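Local coordinates for glutamate--tRNA ligase, cytoplasmic (Saccharomyces cerevisiae, PDB 2HRA), which attaches glutamate to tRNA(Glu) by way of Glu-AMP, and binds Arc1p through its N-terminal GST-like domain, in a complex that also holds methionyl-tRNA synthetase, at residues 22-28 / 52-58; 84-88 / 134-138; 96-100 / 137-142; 126-130 / 167-171. One frame throughout, in Å; residues are numbered along the deposited sequence.

Interaction 1 of 4, residues 22-28 / 52-58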
loop_
_atom_site.group_PDB
_atom_site.type_symbol
_atom_site.label_atom_id
_atom_site.label_comp_id
_atom_site.label_asym_id
_atom_site.label_seq_id
_atom_site.Cartn_x
_atom_site.Cartn_y
_atom_site.Cartn_z
ATOM N N THR A 22 -4.927 -16.573 1.870
ATOM C CA THR A 22 -5.647 -15.898 0.796
ATOM C C THR A 22 -5.812 -14.431 1.158
ATOM O O THR A 22 -6.180 -14.119 2.297
ATOM C CB THR A 22 -7.017 -16.532 0.561
ATOM O OG1 THR A 22 -6.826 -17.929 0.328
ATOM C CG2 THR A 22 -7.706 -15.896 -0.658
ATOM N N LEU A 23 -5.476 -13.555 0.210
ATOM C CA LEU A 23 -5.755 -12.118 0.325
ATOM C C LEU A 23 -6.764 -11.698 -0.724
ATOM O O LEU A 23 -6.477 -11.691 -1.920
ATOM C CB LEU A 23 -4.479 -11.281 0.154
ATOM C CG LEU A 23 -4.620 -9.736 0.228
ATOM C CD1 LEU A 23 -5.170 -9.321 1.568
ATOM C CD2 LEU A 23 -3.283 -9.036 -0.086
ATOM N N THR A 24 -7.948 -11.301 -0.270
ATOM C CA THR A 24 -8.939 -10.764 -1.177
ATOM C C THR A 24 -8.759 -9.249 -1.325
ATOM O O THR A 24 -8.589 -8.539 -0.336
ATOM C CB THR A 24 -10.355 -11.123 -0.689
ATOM O OG1 THR A 24 -10.400 -12.524 -0.346
ATOM C CG2 THR A 24 -11.373 -10.825 -1.773
ATOM N N ILE A 25 -8.763 -8.764 -2.561
ATOM C CA ILE A 25 -8.659 -7.338 -2.865
ATOM C C ILE A 25 -9.874 -6.920 -3.664
ATOM O O ILE A 25 -10.201 -7.562 -4.629
ATOM C CB ILE A 25 -7.373 -7.003 -3.670
ATOM C CG1 ILE A 25 -6.129 -7.409 -2.876
ATOM C CG2 ILE A 25 -7.268 -5.504 -3.939
ATOM C CD1 ILE A 25 -5.799 -6.430 -1.721
ATOM N N ASN A 26 -10.527 -5.830 -3.247
ATOM C CA ASN A 26 -11.797 -5.370 -3.821
ATOM C C ASN A 26 -11.548 -4.193 -4.756
ATOM O O ASN A 26 -11.107 -3.155 -4.306
ATOM C CB ASN A 26 -12.719 -4.936 -2.674
ATOM C CG ASN A 26 -14.101 -4.474 -3.138
ATOM O OD1 ASN A 26 -14.380 -4.358 -4.340
ATOM N ND2 ASN A 26 -14.981 -4.209 -2.168
ATOM N N GLY A 27 -11.850 -4.340 -6.046
ATOM C CA GLY A 27 -11.632 -3.275 -7.029
ATOM C C GLY A 27 -12.658 -2.142 -7.047
ATOM O O GLY A 27 -12.471 -1.131 -7.753
ATOM N N LYS A 28 -13.745 -2.283 -6.286
ATOM C CA LYS A 28 -14.734 -1.201 -6.171
ATOM C C LYS A 28 -14.687 -0.491 -4.812
ATOM O O LYS A 28 -15.478 0.400 -4.554
ATOM C CB LYS A 28 -16.142 -1.714 -6.519
ATOM C CG LYS A 28 -16.567 -1.364 -7.967
ATOM C CD LYS A 28 -17.610 -2.298 -8.497
ATOM C CE LYS A 28 -17.868 -2.087 -9.987
ATOM N NZ LYS A 28 -18.659 -3.228 -10.590
ATOM N N ALA A 52 -2.218 -16.334 -1.885
ATOM C CA ALA A 52 -2.998 -16.421 -3.106
ATOM C C ALA A 52 -3.879 -15.178 -3.154
ATOM O O ALA A 52 -4.542 -14.865 -2.176
ATOM C CB ALA A 52 -3.851 -17.685 -3.090
ATOM N N ILE A 53 -3.847 -14.446 -4.260
ATOM C CA ILE A 53 -4.596 -13.207 -4.374
ATOM C C ILE A 53 -5.928 -13.527 -5.023
ATOM O O ILE A 53 -5.978 -14.250 -5.999
ATOM C CB ILE A 53 -3.819 -12.143 -5.167
ATOM C CG1 ILE A 53 -2.520 -11.805 -4.426
ATOM C CG2 ILE A 53 -4.669 -10.908 -5.373
ATOM C CD1 ILE A 53 -1.578 -10.896 -5.186
ATOM N N LYS A 54 -7.006 -13.031 -4.439
ATOM C CA LYS A 54 -8.354 -13.275 -4.936
ATOM C C LYS A 54 -9.029 -11.918 -5.102
ATOM O O LYS A 54 -8.775 -11.005 -4.326
ATOM C CB LYS A 54 -9.149 -14.134 -3.961
ATOM C CG LYS A 54 -10.527 -14.568 -4.479
ATOM C CD LYS A 54 -11.589 -14.533 -3.387
ATOM C CE LYS A 54 -12.986 -14.871 -3.923
ATOM N NZ LYS A 54 -13.627 -13.736 -4.678
ATOM N N LEU A 55 -9.859 -11.797 -6.130
ATOM C CA LEU A 55 -10.515 -10.546 -6.461
ATOM C C LEU A 55 -12.007 -10.567 -6.212
ATOM O O LEU A 55 -12.695 -11.558 -6.475
ATOM C CB LEU A 55 -10.333 -10.216 -7.925
ATOM C CG LEU A 55 -8.936 -10.229 -8.474
ATOM C CD1 LEU A 55 -9.053 -10.287 -9.996
ATOM C CD2 LEU A 55 -8.151 -9.005 -7.996
ATOM N N VAL A 56 -12.504 -9.444 -5.713
ATOM C CA VAL A 56 -13.940 -9.180 -5.706
ATOM C C VAL A 56 -14.097 -7.782 -6.275
ATOM O O VAL A 56 -13.120 -7.051 -6.390
ATOM C CB VAL A 56 -14.553 -9.346 -4.307
ATOM C CG1 VAL A 56 -14.243 -10.757 -3.785
ATOM C CG2 VAL A 56 -14.042 -8.262 -3.328
ATOM N N ASP A 57 -15.311 -7.434 -6.676
ATOM C CA ASP A 57 -15.551 -6.168 -7.347
ATOM C C ASP A 57 -16.936 -5.733 -6.937
ATOM O O ASP A 57 -17.907 -5.857 -7.687
ATOM C CB ASP A 57 -15.429 -6.331 -8.864
ATOM C CG ASP A 57 -15.231 -5.015 -9.588
ATOM O OD1 ASP A 57 -15.997 -4.751 -10.528
ATOM O OD2 ASP A 57 -14.323 -4.238 -9.229
ATOM N N ASP A 58 -17.021 -5.254 -5.704
ATOM C CA ASP A 58 -18.307 -4.952 -5.107
ATOM C C ASP A 58 -18.065 -3.952 -4.014
ATOM O O ASP A 58 -17.346 -4.246 -3.071
ATOM C CB ASP A 58 -18.921 -6.224 -4.528
ATOM C CG ASP A 58 -20.258 -5.975 -3.870
ATOM O OD1 ASP A 58 -20.733 -4.813 -3.877
ATOM O OD2 ASP A 58 -20.842 -6.954 -3.346
#
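Asn26 turns its amide across the end of the neighbouring strand to the backbone of Asp58. With CG anti to the backbone N (chi1 -178°), the amide reaches past Val56. Asp58 N gives a bond of 3.1 Å to Asn26 OD1. Asn26 ND2 points at Asp58 O, but 2.5 Å is too short for an ordinary N-H...O bond and is doubtful. Lys28 N, two residues on, bonds to the same OD1 at 2.9 Å, an Asx turn; the two donors come from opposite faces of the amide plane. Asn26 ND2 also bonds to Pro62 O, so the amide is fixed at both ends. The Asn26 and Val56 side chains meet at about a right angle, Asn26 CB lying 3.6 Å from Val56 CG2.

Strands 22-26 and 52-56 run parallel in a beta-alpha-beta unit that crosses over through helix 34-46, in the thioredoxin-like part of the GST fold. Backbone bonds tie Leu23 to Ala52 and Lys54, Ile25 to Lys54 and Val56, and Gly27 to Val56.

Thr22, Thr24, Asn26, Ala52, Lys54 and Val56 share one face. There Thr24 and Lys54 lie side by side and point the same way, while the Thr24 side chain crosses that of Val56 at about a right angle, Thr24 CG2 3.5 Å from Val56 CG1. Leu23, Ile25, Ile53 and Leu55 take the other face. Leu23, Ile25 and Ile53 touch helix 34-46; Ile25 and Leu55 touch Leu184 of helix 180-195. Beyond the strands, Lys28 NZ forms a salt bridge of 3.1 Å with Asp57 OD1 from above the carboxylate plane.

Interaction 2 of 4, residues 84-88 / 134-138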
loop_
_atom_site.group_PDB
_atom_site.type_symbol
_atom_site.label_atom_id
_atom_site.label_comp_id
_atom_site.label_asym_id
_atom_site.label_seq_id
_atom_site.Cartn_x
_atom_site.Cartn_y
_atom_site.Cartn_z
ATOM N N ILE A 84 9.656 -11.892 6.459
ATOM C CA ILE A 84 9.858 -10.972 5.347
ATOM C C ILE A 84 9.939 -9.511 5.809
ATOM O O ILE A 84 10.845 -8.778 5.409
ATOM C CB ILE A 84 8.745 -11.159 4.264
ATOM C CG1 ILE A 84 8.924 -12.575 3.655
ATOM C CG2 ILE A 84 8.771 -10.000 3.199
ATOM C CD1 ILE A 84 8.137 -12.824 2.394
ATOM N N PHE A 85 8.978 -9.106 6.634
ATOM C CA PHE A 85 8.939 -7.742 7.164
ATOM C C PHE A 85 9.762 -7.705 8.443
ATOM O O PHE A 85 9.224 -7.681 9.538
ATOM C CB PHE A 85 7.484 -7.312 7.358
ATOM C CG PHE A 85 6.726 -7.284 6.076
ATOM C CD1 PHE A 85 5.863 -8.322 5.737
ATOM C CD2 PHE A 85 6.966 -6.277 5.154
ATOM C CE1 PHE A 85 5.210 -8.317 4.508
ATOM C CE2 PHE A 85 6.321 -6.264 3.936
ATOM C CZ PHE A 85 5.439 -7.302 3.609
ATOM N N ASP A 86 11.086 -7.739 8.264
ATOM C CA ASP A 86 12.047 -7.973 9.342
ATOM C C ASP A 86 12.951 -6.782 9.624
ATOM O O ASP A 86 13.909 -6.929 10.372
ATOM C CB ASP A 86 12.949 -9.181 9.004
ATOM C CG ASP A 86 13.883 -8.926 7.811
ATOM O OD1 ASP A 86 13.823 -7.844 7.175
ATOM O OD2 ASP A 86 14.697 -9.826 7.500
ATOM N N ASN A 87 12.678 -5.633 9.000
ATOM C CA ASN A 87 13.491 -4.428 9.196
ATOM C C ASN A 87 12.673 -3.250 9.717
ATOM O O ASN A 87 11.593 -2.958 9.217
ATOM C CB ASN A 87 14.259 -4.050 7.917
ATOM C CG ASN A 87 13.359 -3.627 6.761
ATOM O OD1 ASN A 87 12.199 -4.043 6.642
ATOM N ND2 ASN A 87 13.908 -2.798 5.887
ATOM N N GLY A 88 13.197 -2.576 10.725
ATOM C CA GLY A 88 12.474 -1.504 11.402
ATOM C C GLY A 88 12.102 -1.866 12.837
ATOM O O GLY A 88 11.532 -2.948 13.100
ATOM N N LYS A 134 17.134 -0.931 2.670
ATOM C CA LYS A 134 15.950 -1.655 2.207
ATOM C C LYS A 134 14.744 -0.830 2.599
ATOM O O LYS A 134 14.753 -0.235 3.664
ATOM C CB LYS A 134 15.819 -3.000 2.981
ATOM C CG LYS A 134 16.122 -4.249 2.235
ATOM C CD LYS A 134 16.553 -5.377 3.183
ATOM C CE LYS A 134 15.467 -5.799 4.173
ATOM N NZ LYS A 134 15.766 -7.146 4.738
ATOM N N TYR A 135 13.702 -0.801 1.781
ATOM C CA TYR A 135 12.437 -0.218 2.282
ATOM C C TYR A 135 11.835 -1.151 3.323
ATOM O O TYR A 135 12.227 -2.337 3.464
ATOM C CB TYR A 135 11.415 0.130 1.180
ATOM C CG TYR A 135 11.020 -1.049 0.304
ATOM C CD1 TYR A 135 10.172 -2.061 0.776
ATOM C CD2 TYR A 135 11.489 -1.153 -0.987
ATOM C CE1 TYR A 135 9.846 -3.142 -0.021
ATOM C CE2 TYR A 135 11.147 -2.235 -1.792
ATOM C CZ TYR A 135 10.335 -3.226 -1.308
ATOM O OH TYR A 135 10.026 -4.304 -2.117
ATOM N N SER A 136 10.918 -0.601 4.093
ATOM C CA SER A 136 10.230 -1.343 5.143
ATOM C C SER A 136 8.725 -1.244 4.950
ATOM O O SER A 136 8.223 -0.592 4.026
ATOM C CB SER A 136 10.620 -0.772 6.512
ATOM O OG SER A 136 9.991 0.499 6.676
ATOM N N ALA A 137 8.011 -1.868 5.868
ATOM C CA ALA A 137 6.561 -1.829 5.926
ATOM C C ALA A 137 6.069 -0.416 6.040
ATOM O O ALA A 137 4.958 -0.100 5.595
ATOM C CB ALA A 137 6.036 -2.697 7.141
ATOM N N ALA A 138 6.855 0.452 6.665
ATOM C CA ALA A 138 6.470 1.856 6.754
ATOM C C ALA A 138 6.279 2.451 5.336
ATOM O O ALA A 138 5.313 3.171 5.054
ATOM C CB ALA A 138 7.534 2.644 7.570
#
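Phe85, Asp86 and Asn87 meet the N-terminal end of helix 137-148, where Ser136 is the N-cap, in the helical part of this GST-like domain. Ser136 OG accepts from Ala138 N at 3.1 Å, and Ser136 N in turn bonds to Asp139 OD1. The loop 84-88 lies beside this helix start and joins helix 73-80 to helix 90-104.

Asn87 makes the central contact. Its CG sits between the backbone N and the carbonyl carbon (chi1 66°), which turns the amide toward the other segment. Asn87 ND2 donates to Tyr135 O at 3.0 Å in a nearly straight bond (N-H...O 166°). The oxygen lies in the amide plane, but the donor stands well above the carbonyl plane of Tyr135. The CB of Ser136 packs 3.6 Å from Asn87 OD1.

Phe85 is the centre of an inverse gamma turn. Its ring is covered on one face by Ile84 CG2, and its CD2 comes 4.2 Å from Ala137 CB.

At the solvent-exposed side Lys134 bends at chi3 and crosses Asp86 at about a right angle. Its NZ forms a salt bridge of 3.2 Å with Asp86 OD1, on the syn lone pair of that oxygen.

Interaction 3 of 4, residues 96-100 / 137-142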
loop_
_atom_site.group_PDB
_atom_site.type_symbol
_atom_site.label_atom_id
_atom_site.label_comp_id
_atom_site.label_asym_id
_atom_site.label_seq_id
_atom_site.Cartn_x
_atom_site.Cartn_y
_atom_site.Cartn_z
ATOM N N TRP A 96 4.347 4.950 11.450
ATOM C CA TRP A 96 4.257 5.374 10.081
ATOM C C TRP A 96 3.149 4.616 9.381
ATOM O O TRP A 96 2.489 5.137 8.521
ATOM C CB TRP A 96 5.607 5.235 9.374
ATOM C CG TRP A 96 6.561 6.237 9.872
ATOM C CD1 TRP A 96 7.563 6.046 10.782
ATOM C CD2 TRP A 96 6.585 7.636 9.533
ATOM N NE1 TRP A 96 8.201 7.245 11.034
ATOM C CE2 TRP A 96 7.622 8.229 10.271
ATOM C CE3 TRP A 96 5.833 8.436 8.668
ATOM C CZ2 TRP A 96 7.922 9.593 10.179
ATOM C CZ3 TRP A 96 6.124 9.776 8.583
ATOM C CH2 TRP A 96 7.159 10.349 9.326
ATOM N N VAL A 97 2.948 3.372 9.746
ATOM C CA VAL A 97 1.786 2.634 9.270
ATOM C C VAL A 97 0.497 3.272 9.758
ATOM O O VAL A 97 -0.455 3.374 9.005
ATOM C CB VAL A 97 1.836 1.200 9.733
ATOM C CG1 VAL A 97 0.523 0.509 9.366
ATOM C CG2 VAL A 97 3.049 0.519 9.077
ATOM N N ASN A 98 0.473 3.713 11.014
ATOM C CA ASN A 98 -0.669 4.478 11.535
ATOM C C ASN A 98 -0.924 5.752 10.750
ATOM O O ASN A 98 -2.070 6.062 10.402
ATOM C CB ASN A 98 -0.447 4.823 13.006
ATOM C CG ASN A 98 -0.551 3.608 13.916
ATOM O OD1 ASN A 98 -1.186 2.602 13.577
ATOM N ND2 ASN A 98 0.062 3.697 15.088
ATOM N N LEU A 99 0.130 6.521 10.478
ATOM C CA LEU A 99 -0.029 7.746 9.684
ATOM C C LEU A 99 -0.638 7.462 8.314
ATOM O O LEU A 99 -1.529 8.178 7.848
ATOM C CB LEU A 99 1.324 8.464 9.486
ATOM C CG LEU A 99 1.188 9.801 8.728
ATOM C CD1 LEU A 99 0.470 10.854 9.576
ATOM C CD2 LEU A 99 2.529 10.316 8.233
ATOM N N ALA A 100 -0.157 6.404 7.660
ATOM C CA ALA A 100 -0.648 6.055 6.344
ATOM C C ALA A 100 -2.129 5.677 6.409
ATOM O O ALA A 100 -2.935 6.143 5.623
ATOM C CB ALA A 100 0.196 4.871 5.750
ATOM N N ALA A 137 8.011 -1.868 5.868
ATOM C CA ALA A 137 6.561 -1.829 5.926
ATOM C C ALA A 137 6.069 -0.416 6.040
ATOM O O ALA A 137 4.958 -0.100 5.595
ATOM C CB ALA A 137 6.036 -2.697 7.141
ATOM N N ALA A 138 6.855 0.452 6.665
ATOM C CA ALA A 138 6.470 1.856 6.754
ATOM C C ALA A 138 6.279 2.451 5.336
ATOM O O ALA A 138 5.313 3.171 5.054
ATOM C CB ALA A 138 7.534 2.644 7.570
ATOM N N ASP A 139 7.238 2.174 4.457
ATOM C CA ASP A 139 7.209 2.671 3.098
ATOM C C ASP A 139 6.024 2.077 2.340
ATOM O O ASP A 139 5.380 2.759 1.553
ATOM C CB ASP A 139 8.524 2.321 2.374
ATOM C CG ASP A 139 9.724 2.949 3.030
ATOM O OD1 ASP A 139 10.439 2.217 3.769
ATOM O OD2 ASP A 139 9.937 4.170 2.842
ATOM N N VAL A 140 5.730 0.802 2.584
ATOM C CA VAL A 140 4.671 0.114 1.838
ATOM C C VAL A 140 3.329 0.717 2.175
ATOM O O VAL A 140 2.513 1.003 1.298
ATOM C CB VAL A 140 4.707 -1.409 2.139
ATOM C CG1 VAL A 140 3.550 -2.126 1.520
ATOM C CG2 VAL A 140 6.035 -2.013 1.661
ATOM N N ALA A 141 3.113 0.946 3.452
ATOM C CA ALA A 141 1.868 1.513 3.907
ATOM C C ALA A 141 1.691 2.938 3.415
ATOM O O ALA A 141 0.591 3.299 2.968
ATOM C CB ALA A 141 1.778 1.434 5.441
ATOM N N CYS A 142 2.752 3.760 3.477
ATOM C CA CYS A 142 2.626 5.152 3.053
ATOM C C CYS A 142 2.514 5.263 1.549
ATOM O O CYS A 142 1.754 6.103 1.045
ATOM C CB CYS A 142 3.759 6.025 3.610
ATOM S SG CYS A 142 3.725 6.215 5.414
#
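Ala100 and Ala141 make the close apolar contact between two helices that run side by side in the same direction. The segment axes are 8.2 Å apart and only 3° from parallel. Ala100 CB lies 3.8 Å from Ala141 CB, and 3.2 Å from the backbone oxygen Ala141 O. Val97 extends this packing. Its CG2 is anti to the carbonyl carbon and reaches Ala141 CB at 4.0 Å. One turn earlier, Trp96 CB meets Ala138 CB at 3.7 Å. The indole then leads away, toward Thr118, Leu119 and Gln122 of helix 109-122.

Sulfur contacts form the second group. Cys142 SG is anti to its own carbonyl carbon (chi1 -66°), which directs it toward helix 90-104. There it lies 3.8 Å from Ala100 CB and 3.5 Å from Trp96 O.

The contact joins helices 90-104 and 137-148 in the core of the GST-like helical part, and Phe74 of helix 73-80 touches both Val97 and Ala141. The small side chains of Ala100, Ala138 and Ala141 let the axes come close, so a methyl group and a sulfur lie directly against backbone oxygens of the other helix and the contact holds by close packing.

Interaction 4 of 4, residues 126-130 / 167-171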
loop_
_atom_site.group_PDB
_atom_site.type_symbol
_atom_site.label_atom_id
_atom_site.label_comp_id
_atom_site.label_asym_id
_atom_site.label_seq_id
_atom_site.Cartn_x
_atom_site.Cartn_y
_atom_site.Cartn_z
ATOM N N ARG A 126 17.033 10.863 4.148
ATOM C CA ARG A 126 16.791 9.429 4.083
ATOM C C ARG A 126 16.235 9.036 2.704
ATOM O O ARG A 126 15.415 9.771 2.164
ATOM C CB ARG A 126 15.719 9.085 5.125
ATOM C CG ARG A 126 16.177 9.225 6.543
ATOM C CD ARG A 126 15.261 8.555 7.519
ATOM N NE ARG A 126 15.735 8.741 8.892
ATOM C CZ ARG A 126 15.470 9.813 9.649
ATOM N NH1 ARG A 126 14.728 10.820 9.201
ATOM N NH2 ARG A 126 15.961 9.897 10.877
ATOM N N THR A 127 16.636 7.883 2.159
ATOM C CA THR A 127 15.972 7.318 0.972
ATOM C C THR A 127 14.598 6.737 1.319
ATOM O O THR A 127 13.594 6.984 0.624
ATOM C CB THR A 127 16.808 6.213 0.339
ATOM O OG1 THR A 127 18.110 6.729 0.104
ATOM C CG2 THR A 127 16.211 5.773 -1.000
ATOM N N PHE A 128 14.561 5.984 2.410
ATOM C CA PHE A 128 13.344 5.344 2.880
ATOM C C PHE A 128 13.005 5.864 4.269
ATOM O O PHE A 128 13.844 6.421 4.937
ATOM C CB PHE A 128 13.520 3.828 2.878
ATOM C CG PHE A 128 13.797 3.287 1.520
ATOM C CD1 PHE A 128 14.962 2.606 1.252
ATOM C CD2 PHE A 128 12.931 3.551 0.484
ATOM C CE1 PHE A 128 15.231 2.150 -0.020
ATOM C CE2 PHE A 128 13.195 3.105 -0.770
ATOM C CZ PHE A 128 14.349 2.409 -1.023
ATOM N N ILE A 129 11.762 5.669 4.687
ATOM C CA ILE A 129 11.220 6.341 5.873
ATOM C C ILE A 129 12.019 6.090 7.137
ATOM O O ILE A 129 12.279 7.019 7.914
ATOM C CB ILE A 129 9.716 6.009 6.080
ATOM C CG1 ILE A 129 8.897 6.784 5.023
ATOM C CG2 ILE A 129 9.291 6.391 7.511
ATOM C CD1 ILE A 129 7.426 6.299 4.800
ATOM N N LEU A 130 12.478 4.855 7.309
ATOM C CA LEU A 130 13.214 4.500 8.504
ATOM C C LEU A 130 14.712 4.472 8.287
ATOM O O LEU A 130 15.451 4.182 9.215
ATOM C CB LEU A 130 12.718 3.181 9.089
ATOM C CG LEU A 130 11.280 3.185 9.577
ATOM C CD1 LEU A 130 10.912 1.792 10.041
ATOM C CD2 LEU A 130 11.096 4.243 10.694
ATOM N N TRP A 167 10.924 10.092 -3.307
ATOM C CA TRP A 167 10.670 8.782 -2.690
ATOM C C TRP A 167 9.535 8.006 -3.388
ATOM O O TRP A 167 9.647 6.803 -3.556
ATOM C CB TRP A 167 10.382 8.979 -1.204
ATOM C CG TRP A 167 9.709 7.877 -0.472
ATOM C CD1 TRP A 167 10.303 6.870 0.215
ATOM C CD2 TRP A 167 8.292 7.721 -0.276
ATOM N NE1 TRP A 167 9.345 6.091 0.821
ATOM C CE2 TRP A 167 8.105 6.585 0.525
ATOM C CE3 TRP A 167 7.171 8.462 -0.669
ATOM C CZ2 TRP A 167 6.838 6.133 0.913
ATOM C CZ3 TRP A 167 5.888 8.005 -0.283
ATOM C CH2 TRP A 167 5.740 6.860 0.481
ATOM N N TYR A 168 8.451 8.691 -3.742
ATOM C CA TYR A 168 7.299 8.072 -4.405
ATOM C C TYR A 168 7.700 7.574 -5.812
ATOM O O TYR A 168 7.406 6.435 -6.192
ATOM C CB TYR A 168 6.097 9.035 -4.456
ATOM C CG TYR A 168 4.826 8.399 -5.010
ATOM C CD1 TYR A 168 3.857 7.899 -4.166
ATOM C CD2 TYR A 168 4.607 8.297 -6.389
ATOM C CE1 TYR A 168 2.710 7.274 -4.676
ATOM C CE2 TYR A 168 3.471 7.691 -6.899
ATOM C CZ TYR A 168 2.527 7.174 -6.026
ATOM O OH TYR A 168 1.388 6.559 -6.498
ATOM N N THR A 169 8.404 8.409 -6.563
ATOM C CA THR A 169 8.926 8.028 -7.878
ATOM C C THR A 169 9.930 6.874 -7.808
ATOM O O THR A 169 9.890 5.967 -8.653
ATOM C CB THR A 169 9.559 9.234 -8.532
ATOM O OG1 THR A 169 8.554 10.251 -8.601
ATOM C CG2 THR A 169 10.084 8.925 -9.943
ATOM N N LEU A 170 10.798 6.886 -6.807
ATOM C CA LEU A 170 11.744 5.795 -6.631
ATOM C C LEU A 170 10.970 4.490 -6.535
ATOM O O LEU A 170 11.163 3.571 -7.344
ATOM C CB LEU A 170 12.588 5.990 -5.367
ATOM C CG LEU A 170 13.607 4.875 -5.109
ATOM C CD1 LEU A 170 14.591 4.696 -6.294
ATOM C CD2 LEU A 170 14.314 5.209 -3.815
ATOM N N LEU A 171 10.070 4.428 -5.556
ATOM C CA LEU A 171 9.279 3.225 -5.325
ATOM C C LEU A 171 8.380 2.861 -6.519
ATOM O O LEU A 171 8.236 1.684 -6.838
ATOM C CB LEU A 171 8.460 3.343 -4.024
ATOM C CG LEU A 171 9.327 3.263 -2.759
ATOM C CD1 LEU A 171 8.543 3.660 -1.523
ATOM C CD2 LEU A 171 9.945 1.857 -2.577
#
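Trp167 has its CG anti to the backbone N (chi1 162°), and this swings the indole toward loop 126-130. Phe128 has CG anti to its carbonyl carbon (chi1 -61°), which brings its ring to the leucines of the same helix. Both segments lie in regions that interact with Arc1p.

The backbone of Thr127 meets the indole edge. Its O lies in the ring plane, 3.3 Å from Trp167 CD1. The six-membered ring of the indole packs on Ile129, whose CD1 is 3.9 Å from Trp167 CZ2. Leu171 CD1 covers one face of the indole, 3.3 Å above the plane and toward the rim.

Phe128 CE2 touches Leu170 CD2 and Leu171 CD2, both at 3.9 Å. Thr127 CG2 sits over the centre of one face of the Phe128 ring. It also presses on Leu170 CD2 at 3.4 Å, a tight carbon pair, and the two side chains cross at about a right angle.

The polar end of Trp167 is satisfied by helix 137-148: NE1 bonds to Asp139 OD2, which also accepts from Ile129 N. One carboxylate oxygen thus holds both the indole and the loop backbone, while the direct contact between loop and helix 162-172 is mostly apolar, apart from Thr127 O.

How the interactions relate
Interactions 2, 3 and 4 form one cluster in the helical part of the domain. Interaction 1 stands apart in the beta sheet; its nearest atoms are about 10 Å from interactions 2 and 3. It lies on the opposite side of the chain's centre from interaction 4, about 27 Å away between centres. Interactions 2 and 3 share Ala137 and Ala138, and Tyr135 CD1 packs on Val140 CG2 at 4.2 Å. Interaction 4 touches both, Leu171 CD2 lying 3.7 Å from Tyr135 CD2 and Ile129 CG2 3.6 Å from Trp96 CD2. Asp139 of segment 137-142 bonds through OD2 to Trp167 NE1 (2.9 Å) and Ile129 N (3.0 Å), so helix 137-148 connects the buried core to the Arc1p-interacting regions.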